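Local coordinates for uncharacterized protein (Staphylococcus aureus, PDB 4YBV) that probably hydrolyses acyl-CoA thioesters, as a hot-dog-fold thioesterase that assembles from four copies of the chain, at residues M27-K32 with G38-G43; K105-N108 with Q112-T115; E9-S14 with D31-P36; E91-H94 with H100-D103; L48-C53 with L71-N76. The protein carries 1 engineered substitution. All coordinates share one frame; numbering follows the deposited sequence.

How the contacts relate
Contacts 1 and 5 are buried, while contacts 2, 3 and 4 are only partly so. Contacts 2 and 4 share strand 99-107 and are held by backbone hydrogen bonds, plus side-chain amide bonds in contact 2, each with a classic bulge; their centres lie about 17 Å apart. Contacts 1 and 5 share helix 42-60 and are made by side-chain packing, apolar in contact 1 and mixed in contact 5, where a carboxylate lies against a methionine. Contact 3 adjoins contact 1, centre to centre about 5 Å, and mixes a CH-pi contact with a lysine hydrogen bond to a backbone carbonyl. Contacts 1, 3 and 5 touch the second subunit, and contacts 2, 4 and 5 the third.

Contact 1 (M27-K32 with G38-G43); sequences MPVTDK and GYLHGG
Val29 and Leu40 mark the closest backbone approach, 6.1 Å between their CA atoms, where the chain leaves strand 22-28 and later comes back to enter helix 42-60, the central helix of the hot-dog fold. At this spacing the two segments meet through side chains, and Leu40 supplies every atom on its side. Its CG stands opposite the backbone N (chi1 178°), which carries the methyl ends toward Met27 and leaves CB to meet Val29. The methyl end of Met27 comes to it tip to tip, with Met27 CE 3.9 Å from Leu40 CD1 and 4.2 Å from Leu40 CD2. An extended thioether beyond CG gives Met27 this reach. Val29 instead slants across the root of the leucine, placing its CG1 4.0 Å from Leu40 CB. Val86 of strand 85-95 also touches all three of these side chains, so the cluster joins the sheet to the loop ahead of the helix. Directly after Leu40, His41 caps the helix, while its NE2 is hydrogen-bonded to Thr51 OG1 of the second subunit. The capping bond runs from Gly43 N to His41 ND1 at 2.9 Å, with the donor 8° out of the imidazole plane.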
# COMPACT_ATOMS: atom_id res chain seq x y z
N MET A 27 -11.03 -8.01 19.75
CA MET A 27 -10.05 -8.43 20.76
C MET A 27 -9.89 -7.33 21.76
O MET A 27 -10.13 -6.16 21.43
CB MET A 27 -8.70 -8.78 20.10
CG MET A 27 -7.93 -7.56 19.60
SD MET A 27 -6.40 -8.01 18.69
CE MET A 27 -5.65 -6.43 18.52
N PRO A 28 -9.52 -7.68 23.01
CA PRO A 28 -9.29 -6.68 24.08
C PRO A 28 -7.96 -5.93 23.92
O PRO A 28 -6.96 -6.52 23.55
CB PRO A 28 -9.24 -7.53 25.36
CG PRO A 28 -8.78 -8.88 24.91
CD PRO A 28 -9.38 -9.06 23.52
N VAL A 29 -7.97 -4.64 24.23
CA VAL A 29 -6.74 -3.87 24.22
C VAL A 29 -6.10 -4.04 25.58
O VAL A 29 -6.54 -3.43 26.56
CB VAL A 29 -7.00 -2.40 23.92
CG1 VAL A 29 -5.68 -1.59 23.98
CG2 VAL A 29 -7.66 -2.25 22.58
N THR A 30 -5.08 -4.91 25.66
CA THR A 30 -4.40 -5.21 26.92
C THR A 30 -2.94 -4.78 26.84
O THR A 30 -2.47 -4.44 25.76
CB THR A 30 -4.49 -6.72 27.25
OG1 THR A 30 -3.79 -7.48 26.26
CG2 THR A 30 -5.96 -7.17 27.26
N ASP A 31 -2.23 -4.76 27.98
CA ASP A 31 -0.82 -4.38 28.02
C ASP A 31 -0.03 -5.20 27.01
O ASP A 31 0.87 -4.69 26.36
CB ASP A 31 -0.21 -4.56 29.42
CG ASP A 31 -0.76 -3.57 30.45
OD1 ASP A 31 -1.01 -2.39 30.11
OD2 ASP A 31 -0.95 -3.98 31.61
N LYS A 32 -0.37 -6.49 26.91
CA LYS A 32 0.23 -7.44 25.97
C LYS A 32 0.31 -7.00 24.51
O LYS A 32 1.24 -7.40 23.81
CB LYS A 32 -0.52 -8.79 26.01
CG LYS A 32 0.17 -9.87 26.84
CD LYS A 32 -0.75 -11.07 27.10
CE LYS A 32 -1.14 -11.80 25.83
NZ LYS A 32 -2.16 -12.85 26.14
N GLY A 38 1.50 3.99 25.92
CA GLY A 38 1.18 2.89 25.05
C GLY A 38 -0.31 2.84 24.74
O GLY A 38 -1.17 2.92 25.61
N TYR A 39 -0.61 2.68 23.46
CA TYR A 39 -1.93 2.55 22.94
C TYR A 39 -1.75 1.27 22.14
O TYR A 39 -0.65 0.80 22.00
CB TYR A 39 -2.28 3.73 22.06
CG TYR A 39 -2.49 4.99 22.83
CD1 TYR A 39 -1.43 5.78 23.17
CD2 TYR A 39 -3.75 5.40 23.22
CE1 TYR A 39 -1.60 6.94 23.88
CE2 TYR A 39 -3.93 6.56 23.92
CZ TYR A 39 -2.84 7.33 24.25
OH TYR A 39 -2.99 8.48 24.94
N LEU A 40 -2.83 0.70 21.68
CA LEU A 40 -2.74 -0.56 20.97
C LEU A 40 -1.68 -0.43 19.87
O LEU A 40 -1.68 0.53 19.13
CB LEU A 40 -4.09 -0.93 20.36
CG LEU A 40 -4.18 -2.21 19.54
CD1 LEU A 40 -3.92 -3.44 20.38
CD2 LEU A 40 -5.56 -2.26 18.82
N HIS A 41 -0.77 -1.39 19.82
CA HIS A 41 0.30 -1.42 18.78
C HIS A 41 -0.32 -1.49 17.37
O HIS A 41 -1.12 -2.36 17.10
CB HIS A 41 1.19 -2.63 19.02
CG HIS A 41 2.50 -2.59 18.30
ND1 HIS A 41 2.61 -2.75 16.93
CD2 HIS A 41 3.78 -2.46 18.76
CE1 HIS A 41 3.88 -2.71 16.58
NE2 HIS A 41 4.61 -2.52 17.68
N GLY A 42 0.05 -0.59 16.46
CA GLY A 42 -0.47 -0.64 15.09
C GLY A 42 -0.37 -2.03 14.43
O GLY A 42 -1.23 -2.46 13.60
N GLY A 43 0.69 -2.74 14.76
CA GLY A 43 0.89 -4.09 14.25
C GLY A 43 -0.13 -5.12 14.71
O GLY A 43 -0.45 -6.05 13.97

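Contact 2 (K105-N108 with Q112-T115)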
# COMPACT_ATOMS: atom_id res chain seq x y z
N LYS A 105 -12.12 -2.43 8.16
CA LYS A 105 -12.14 -1.25 8.99
C LYS A 105 -12.09 -1.67 10.47
O LYS A 105 -12.86 -2.51 10.92
CB LYS A 105 -13.38 -0.41 8.68
CG LYS A 105 -13.30 0.28 7.29
CD LYS A 105 -14.58 1.07 7.01
CE LYS A 105 -14.42 1.94 5.77
NZ LYS A 105 -13.90 1.18 4.61
N ILE A 106 -11.17 -1.09 11.21
CA ILE A 106 -10.98 -1.44 12.61
C ILE A 106 -11.24 -0.24 13.47
O ILE A 106 -10.63 0.83 13.28
CB ILE A 106 -9.58 -2.00 12.86
CG1 ILE A 106 -9.27 -3.01 11.74
CG2 ILE A 106 -9.52 -2.61 14.24
CD1 ILE A 106 -7.98 -3.77 11.83
N LYS A 107 -12.19 -0.44 14.38
CA LYS A 107 -12.72 0.61 15.25
C LYS A 107 -12.52 0.31 16.70
O LYS A 107 -12.45 -0.85 17.09
CB LYS A 107 -14.23 0.81 15.00
CG LYS A 107 -14.57 1.22 13.59
CD LYS A 107 -16.06 1.44 13.37
CE LYS A 107 -16.29 1.95 11.98
NZ LYS A 107 -17.76 2.00 11.71
N ASN A 108 -12.46 1.37 17.52
CA ASN A 108 -12.46 1.18 18.97
C ASN A 108 -13.89 1.26 19.53
O ASN A 108 -14.85 1.26 18.76
CB ASN A 108 -11.54 2.20 19.68
CG ASN A 108 -11.94 3.67 19.44
OD1 ASN A 108 -13.05 4.00 18.99
ND2 ASN A 108 -11.00 4.57 19.76
N GLN A 112 -14.64 5.06 16.75
CA GLN A 112 -13.62 5.75 15.95
C GLN A 112 -12.84 4.75 15.12
O GLN A 112 -12.52 3.66 15.61
CB GLN A 112 -12.64 6.51 16.86
CG GLN A 112 -13.26 7.58 17.70
CD GLN A 112 -12.21 8.23 18.57
OE1 GLN A 112 -11.70 7.61 19.50
NE2 GLN A 112 -11.85 9.46 18.23
N LEU A 113 -12.54 5.11 13.88
CA LEU A 113 -11.66 4.31 13.08
C LEU A 113 -10.26 4.36 13.70
O LEU A 113 -9.72 5.43 13.94
CB LEU A 113 -11.61 4.81 11.62
CG LEU A 113 -12.56 4.15 10.65
CD1 LEU A 113 -12.43 4.84 9.31
CD2 LEU A 113 -12.25 2.67 10.53
N ILE A 114 -9.70 3.19 13.96
CA ILE A 114 -8.34 3.06 14.47
C ILE A 114 -7.39 2.76 13.30
O ILE A 114 -6.28 3.29 13.23
CB ILE A 114 -8.28 1.95 15.54
CG1 ILE A 114 -9.20 2.30 16.69
CG2 ILE A 114 -6.90 1.81 16.09
CD1 ILE A 114 -8.90 3.63 17.30
N THR A 115 -7.85 1.89 12.40
CA THR A 115 -7.05 1.42 11.25
C THR A 115 -7.97 1.14 10.09
O THR A 115 -9.01 0.52 10.27
CB THR A 115 -6.29 0.11 11.56
OG1 THR A 115 -5.49 0.30 12.74
CG2 THR A 115 -5.35 -0.28 10.42
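One carbonyl, that of Ile106, takes two backbone N-H groups from successive residues: Ile114 N lies 2.6 Å from Ile106 O, and Thr115 N 3.1 Å from it. The first donor lies in the carbonyl plane and the second is tilted 21° from it. Ile106 N returns a bond to Thr115 O at 2.9 Å. Ile114 and Thr115 thus both face Ile106, and the pairing shifts by one residue before Lys107 meets Leu113. Asn108 closes the turn end with three bonds to Gln112. Asn108 N donates to Gln112 O, Asn108 OD1 accepts from Gln112 N at 2.9 Å, and the side-chain amides join through Asn108 ND2 and Gln112 OE1 at 3.1 Å. With chi1 of 60°, the amide of Asn108 sits between its own N and carbonyl carbon; OE1 falls in its plane although the two amide planes are 33° apart. Ile114 crosses the asparagine at about a right angle, bringing its CD1 to 3.4 Å from Asn108 ND2. On the Leu113 side, CD2 of that leucine lies 3.8 Å from Lys105 CB. The pattern is that of a classic beta bulge in the antiparallel hairpin of strands 99-107 and 113-124 of the hot-dog sheet.

Contact 3 (E9-S14 with D31-P36). Engineered in segment 31-36: Ala35 (natural residue Gln).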
# COMPACT_ATOMS: atom_id res chain seq x y z
N GLU A 9 -5.17 -16.92 19.69
CA GLU A 9 -5.34 -17.14 21.10
C GLU A 9 -4.53 -16.12 21.89
O GLU A 9 -4.99 -15.61 22.86
CB GLU A 9 -4.93 -18.54 21.48
CG GLU A 9 -4.91 -18.73 22.97
CD GLU A 9 -4.38 -20.07 23.40
OE1 GLU A 9 -4.37 -21.00 22.60
OE2 GLU A 9 -3.99 -20.18 24.56
N THR A 10 -3.32 -15.86 21.44
CA THR A 10 -2.48 -14.93 22.17
C THR A 10 -3.16 -13.57 22.28
O THR A 10 -3.06 -12.90 23.31
CB THR A 10 -1.12 -14.74 21.47
OG1 THR A 10 -0.48 -16.00 21.32
CG2 THR A 10 -0.25 -13.80 22.27
N PHE A 11 -3.87 -13.17 21.21
CA PHE A 11 -4.50 -11.85 21.20
C PHE A 11 -5.91 -11.90 21.76
O PHE A 11 -6.58 -10.88 21.81
CB PHE A 11 -4.55 -11.26 19.77
CG PHE A 11 -3.23 -10.63 19.31
CD1 PHE A 11 -2.08 -10.73 20.09
CD2 PHE A 11 -3.15 -9.95 18.09
CE1 PHE A 11 -0.87 -10.15 19.66
CE2 PHE A 11 -1.94 -9.37 17.67
CZ PHE A 11 -0.82 -9.47 18.46
N GLU A 12 -6.37 -13.07 22.17
CA GLU A 12 -7.74 -13.23 22.72
C GLU A 12 -8.79 -12.75 21.73
O GLU A 12 -9.70 -11.97 22.09
CB GLU A 12 -7.88 -12.48 24.04
CG GLU A 12 -6.87 -12.91 25.08
CD GLU A 12 -7.23 -12.42 26.45
OE1 GLU A 12 -8.43 -12.47 26.81
OE2 GLU A 12 -6.32 -11.95 27.16
N MET A 13 -8.63 -13.16 20.47
CA MET A 13 -9.55 -12.80 19.39
C MET A 13 -10.86 -13.55 19.54
O MET A 13 -10.84 -14.74 19.85
CB MET A 13 -8.96 -13.11 18.02
CG MET A 13 -7.65 -12.34 17.71
SD MET A 13 -7.26 -12.58 15.98
CE MET A 13 -5.62 -11.87 15.96
N SER A 14 -11.97 -12.88 19.30
CA SER A 14 -13.26 -13.61 19.18
C SER A 14 -14.03 -13.22 17.94
O SER A 14 -14.13 -12.05 17.59
CB SER A 14 -14.13 -13.42 20.43
OG SER A 14 -14.34 -12.05 20.69
N ASP A 31 -2.23 -4.76 27.98
CA ASP A 31 -0.82 -4.38 28.02
C ASP A 31 -0.03 -5.20 27.01
O ASP A 31 0.87 -4.69 26.36
CB ASP A 31 -0.21 -4.56 29.42
CG ASP A 31 -0.76 -3.57 30.45
OD1 ASP A 31 -1.01 -2.39 30.11
OD2 ASP A 31 -0.95 -3.98 31.61
N LYS A 32 -0.37 -6.49 26.91
CA LYS A 32 0.23 -7.44 25.97
C LYS A 32 0.31 -7.00 24.51
O LYS A 32 1.24 -7.40 23.81
CB LYS A 32 -0.52 -8.79 26.01
CG LYS A 32 0.17 -9.87 26.84
CD LYS A 32 -0.75 -11.07 27.10
CE LYS A 32 -1.14 -11.80 25.83
NZ LYS A 32 -2.16 -12.85 26.14
N VAL A 33 -0.67 -6.23 24.04
CA VAL A 33 -0.73 -5.82 22.62
C VAL A 33 -0.54 -4.31 22.45
O VAL A 33 -0.76 -3.76 21.36
CB VAL A 33 -2.09 -6.25 21.96
CG1 VAL A 33 -2.15 -7.73 21.82
CG2 VAL A 33 -3.27 -5.76 22.77
N LYS A 34 -0.13 -3.62 23.51
CA LYS A 34 0.13 -2.19 23.38
C LYS A 34 1.55 -1.95 22.80
O LYS A 34 2.41 -2.80 22.89
CB LYS A 34 -0.00 -1.48 24.73
CG LYS A 34 -1.40 -1.46 25.26
CD LYS A 34 -1.52 -0.63 26.55
CE LYS A 34 -2.98 -0.57 27.03
NZ LYS A 34 -3.14 0.42 28.15
N ALA A 35 1.77 -0.75 22.33
CA ALA A 35 3.05 -0.26 21.97
C ALA A 35 3.51 0.23 23.36
O ALA A 35 2.71 0.39 24.22
CB ALA A 35 2.95 0.90 21.02
N PRO A 36 4.79 0.52 23.57
CA PRO A 36 5.23 0.98 24.89
C PRO A 36 4.67 2.34 25.36
O PRO A 36 4.72 2.62 26.55
CB PRO A 36 6.75 1.05 24.74
CG PRO A 36 7.06 0.07 23.66
CD PRO A 36 5.92 0.20 22.69
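Val33 sets a methyl group over the ring of Phe11 in a CH-pi contact, joining the end of the short helix 7-10 to the loop that leads into the central helix of the hot-dog fold. Val33 CG1 stands 3.8 Å from the centroid of the Phe11 ring, 26° off its normal. It is displaced toward the CD1-CE1 side, 3.5 Å from Phe11 CD1. Phe11 takes part as helix 7-10 ends, and Glu12, with positive phi, completes a Schellman motif, one of whose two backward bonds is Glu12 N to Glu9 O. The phenylalanine also packs on Ala44 and Ala47 of helix 42-60, so the ring ties the N-terminal turn to that helix as well as to the loop.

Lys32 comes in beside the Phe11-Val33 pair and crosses Thr10 at about a right angle, its CE 4.2 Å from Thr10 CG2. A bend at chi3 (64°) in the otherwise extended outer chain swings the ammonium group onto the helix terminus. There it meets a main-chain acceptor, while Glu12 OE2 stays 4.4 Å from Lys32 NZ, too far for a salt bridge; the carboxylate probably adds a mild electrostatic attraction. Thr10 OG1 has its main partner elsewhere, Lys32 O of the second subunit, which places this surface at the interface with the second subunit. Lys32 NZ donates to Thr10 O at 3.0 Å, approaching in the carbonyl plane.

Contact 4 (E91-H94 with H100-D103); sequences EIIH and HVWD
Glu91 pairs with Asp103 through two backbone bonds, opening this piece of the antiparallel hairpin of strands 85-95 and 99-107, which carries a classic beta bulge within the hot-dog sheet. Glu91 N donates to Asp103 O at 2.8 Å, and Asp103 N answers to Glu91 O at 2.9 Å. The acid of Asp103 has its own partner, a salt bridge to Lys105.

Ile92 comes next, on the same side of the sheet as Trp102. Its CB stands 3.9 Å from the centroid of the six-membered ring of Trp102, only 6° off the normal, a CH-pi contact over the face. CG1 of Ile92 lies opposite the backbone N (chi1 -165°), and CD1 beyond it arrives at His100, 4.1 Å from His100 CB. Both of these aromatic residues are hydrogen-bonded to Ser57 OG, through Trp102 NE1 and His100 ND1, and both pack on Leu60 of helix 42-60; this is the side of the sheet turned to the helix.

At Ile93 the chain turns a corner. The side chain leans over the neighbouring strand, placing its CD1 3.7 Å from Val101 CG1 and its CG1 3.7 Å from Asp103 CB. It also packs on Leu113 of the third subunit.

Ile93 and His94 both face Val101, so the register slips by one residue. The His94 ring meets that of His79 of the third subunit with the planes at about 85°. Val101 O accepts both N-H groups of the bulge, from Ile93 N at 2.8 Å and from His94 N at 3.1 Å.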
# COMPACT_ATOMS: atom_id res chain seq x y z
N GLU A 91 -14.99 -6.76 4.85
CA GLU A 91 -16.02 -6.99 3.82
C GLU A 91 -15.33 -7.23 2.49
O GLU A 91 -14.43 -6.46 2.12
CB GLU A 91 -16.99 -5.81 3.71
CG GLU A 91 -17.40 -5.18 5.04
CD GLU A 91 -18.17 -3.86 4.86
OE1 GLU A 91 -18.71 -3.64 3.75
OE2 GLU A 91 -18.22 -3.05 5.82
N ILE A 92 -15.71 -8.28 1.77
CA ILE A 92 -15.05 -8.56 0.50
C ILE A 92 -15.39 -7.50 -0.57
O ILE A 92 -16.51 -6.98 -0.62
CB ILE A 92 -15.38 -9.97 -0.01
CG1 ILE A 92 -14.40 -10.35 -1.10
CG2 ILE A 92 -16.91 -10.06 -0.47
CD1 ILE A 92 -14.29 -11.80 -1.35
N ILE A 93 -14.41 -7.16 -1.39
CA ILE A 93 -14.51 -6.15 -2.46
C ILE A 93 -14.56 -6.88 -3.77
O ILE A 93 -15.24 -6.49 -4.70
CB ILE A 93 -13.27 -5.16 -2.54
CG1 ILE A 93 -12.89 -4.53 -1.21
CG2 ILE A 93 -13.50 -4.04 -3.56
CD1 ILE A 93 -11.61 -3.70 -1.32
N HIS A 94 -13.70 -7.89 -3.88
CA HIS A 94 -13.59 -8.67 -5.09
C HIS A 94 -13.41 -10.12 -4.71
O HIS A 94 -12.65 -10.45 -3.80
CB HIS A 94 -12.41 -8.20 -5.93
CG HIS A 94 -12.17 -9.01 -7.16
ND1 HIS A 94 -13.09 -9.08 -8.19
CD2 HIS A 94 -11.14 -9.80 -7.53
CE1 HIS A 94 -12.62 -9.87 -9.14
NE2 HIS A 94 -11.44 -10.32 -8.76
N HIS A 100 -8.69 -12.92 -3.78
CA HIS A 100 -9.74 -12.12 -3.14
C HIS A 100 -9.18 -10.80 -2.66
O HIS A 100 -8.07 -10.74 -2.11
CB HIS A 100 -10.37 -12.84 -1.95
CG HIS A 100 -11.03 -14.13 -2.31
ND1 HIS A 100 -11.51 -15.00 -1.36
CD2 HIS A 100 -11.28 -14.70 -3.51
CE1 HIS A 100 -12.02 -16.06 -1.96
NE2 HIS A 100 -11.89 -15.90 -3.27
N VAL A 101 -9.97 -9.75 -2.80
CA VAL A 101 -9.55 -8.47 -2.29
C VAL A 101 -10.54 -8.06 -1.24
O VAL A 101 -11.74 -8.05 -1.52
CB VAL A 101 -9.45 -7.44 -3.44
CG1 VAL A 101 -9.19 -6.06 -2.91
CG2 VAL A 101 -8.36 -7.89 -4.41
N TRP A 102 -10.06 -7.75 -0.02
CA TRP A 102 -10.88 -7.39 1.15
C TRP A 102 -10.69 -5.97 1.63
O TRP A 102 -9.55 -5.45 1.66
CB TRP A 102 -10.57 -8.31 2.34
CG TRP A 102 -11.01 -9.72 2.19
CD1 TRP A 102 -10.36 -10.73 1.55
CD2 TRP A 102 -12.23 -10.28 2.69
NE1 TRP A 102 -11.11 -11.89 1.62
CE2 TRP A 102 -12.26 -11.64 2.31
CE3 TRP A 102 -13.30 -9.77 3.43
CZ2 TRP A 102 -13.33 -12.49 2.64
CZ3 TRP A 102 -14.36 -10.62 3.76
CH2 TRP A 102 -14.35 -11.97 3.37
N ASP A 103 -11.77 -5.38 2.12
CA ASP A 103 -11.72 -4.09 2.78
C ASP A 103 -11.87 -4.32 4.28
O ASP A 103 -12.75 -5.04 4.66
CB ASP A 103 -12.84 -3.20 2.26
CG ASP A 103 -12.54 -1.76 2.42
OD1 ASP A 103 -11.84 -1.22 1.53
OD2 ASP A 103 -13.00 -1.16 3.42

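Contact 5 (L48-C53 with L71-N76); sequences LGETAC and LEMNAN
This is a buried helix-on-sheet contact near the middle of the subunit, where the central helix 42-60 lies against strand 67-77. The backbones stay well apart, 7.4 Å between the CA atoms of Glu50 and Met73, and three side chains bridge the gap. Met73 does so from the strand, its CB directed at the helix. A turn at chi2 (-75°) and a milder twist at chi3 steer the thioether across the glutamate, at about a right angle to it. Several of its atoms therefore touch Glu50: Met73 CG is 3.2 Å from Glu50 OE1, Met73 SD 4.1 Å from Glu50 CB, and Met73 CE 3.8 Å from both Glu50 CG and Glu50 CD. Cys53, one helical turn on, adds a looser touch, its SG 4.2 Å from Met73 CE.

Glu50 OE1, packed against the methionine, has a polar partner across the interface, His77 NE2 of the second subunit. The hydrogen bond would help to hold the carboxylate's rotation, while the methionine packs across the chain that carries it. Cys53 also touches Trp102 and Ile104 of strand 99-107, so the helix packs on more than one strand.

Residues 72 to 76 pair antiparallel with a strand of the second subunit, so the sheet continues through the interface. A long helix held in the curve of an antiparallel sheet that runs on into a partner subunit is the hallmark of the hot-dog dimer; in related thioesterases the active site lies at this interface, and Glu50 is placed consistently with such a site.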
# COMPACT_ATOMS: atom_id res chain seq x y z
N LEU A 48 -4.92 -8.41 13.51
CA LEU A 48 -6.38 -8.67 13.60
C LEU A 48 -7.03 -8.58 12.21
O LEU A 48 -7.74 -9.49 11.79
CB LEU A 48 -7.02 -7.69 14.55
CG LEU A 48 -8.52 -7.85 14.87
CD1 LEU A 48 -8.77 -9.11 15.67
CD2 LEU A 48 -8.97 -6.65 15.67
N GLY A 49 -6.74 -7.50 11.47
CA GLY A 49 -7.24 -7.38 10.09
C GLY A 49 -6.89 -8.53 9.14
O GLY A 49 -7.76 -9.07 8.40
N GLU A 50 -5.61 -8.92 9.14
CA GLU A 50 -5.18 -10.02 8.28
C GLU A 50 -5.89 -11.32 8.68
O GLU A 50 -6.30 -12.10 7.80
CB GLU A 50 -3.66 -10.22 8.30
CG GLU A 50 -3.24 -11.35 7.35
CD GLU A 50 -1.81 -11.24 6.82
OE1 GLU A 50 -1.15 -10.19 6.99
OE2 GLU A 50 -1.33 -12.22 6.22
N THR A 51 -6.04 -11.53 9.99
CA THR A 51 -6.81 -12.68 10.48
C THR A 51 -8.24 -12.65 9.91
O THR A 51 -8.76 -13.66 9.44
CB THR A 51 -6.86 -12.72 12.01
OG1 THR A 51 -5.51 -12.77 12.54
CG2 THR A 51 -7.66 -13.94 12.49
N ALA A 52 -8.85 -11.46 9.93
CA ALA A 52 -10.24 -11.33 9.49
C ALA A 52 -10.36 -11.69 8.03
O ALA A 52 -11.26 -12.47 7.65
CB ALA A 52 -10.78 -9.91 9.77
N CYS A 53 -9.47 -11.20 7.16
CA CYS A 53 -9.77 -11.57 5.78
C CYS A 53 -9.23 -12.96 5.40
O CYS A 53 -9.76 -13.59 4.47
CB CYS A 53 -9.30 -10.51 4.78
SG CYS A 53 -7.78 -9.74 5.00
N LEU A 71 -1.37 -12.22 0.56
CA LEU A 71 -0.38 -11.87 -0.46
C LEU A 71 0.16 -10.46 -0.20
O LEU A 71 1.38 -10.24 -0.20
CB LEU A 71 -0.99 -11.95 -1.87
CG LEU A 71 -0.04 -11.75 -3.06
CD1 LEU A 71 1.01 -12.84 -3.06
CD2 LEU A 71 -0.79 -11.72 -4.40
N GLU A 72 -0.76 -9.53 0.02
CA GLU A 72 -0.42 -8.11 0.16
C GLU A 72 -1.38 -7.49 1.18
O GLU A 72 -2.57 -7.75 1.14
CB GLU A 72 -0.53 -7.38 -1.19
CG GLU A 72 0.48 -6.23 -1.37
CD GLU A 72 -0.03 -4.95 -0.74
OE1 GLU A 72 -1.26 -4.90 -0.48
OE2 GLU A 72 0.80 -4.03 -0.47
N MET A 73 -0.86 -6.69 2.09
CA MET A 73 -1.69 -6.04 3.11
C MET A 73 -1.28 -4.59 3.18
O MET A 73 -0.08 -4.29 3.14
CB MET A 73 -1.48 -6.67 4.49
CG MET A 73 -1.83 -8.15 4.58
SD MET A 73 -3.64 -8.37 4.61
CE MET A 73 -3.73 -9.97 3.79
N ASN A 74 -2.23 -3.69 3.31
CA ASN A 74 -1.84 -2.31 3.55
C ASN A 74 -2.80 -1.65 4.52
O ASN A 74 -3.96 -2.06 4.64
CB ASN A 74 -1.74 -1.53 2.23
CG ASN A 74 -3.04 -1.58 1.40
OD1 ASN A 74 -4.04 -0.92 1.73
ND2 ASN A 74 -3.01 -2.35 0.33
N ALA A 75 -2.31 -0.62 5.21
CA ALA A 75 -3.01 -0.05 6.37
C ALA A 75 -2.70 1.44 6.58
O ALA A 75 -1.55 1.87 6.42
CB ALA A 75 -2.64 -0.82 7.60
N ASN A 76 -3.73 2.21 6.94
CA ASN A 76 -3.61 3.56 7.48
C ASN A 76 -4.03 3.51 8.92
O ASN A 76 -5.14 3.05 9.25
CB ASN A 76 -4.49 4.60 6.77
CG ASN A 76 -3.89 5.13 5.50
OD1 ASN A 76 -3.98 4.47 4.45
ND2 ASN A 76 -3.35 6.34 5.54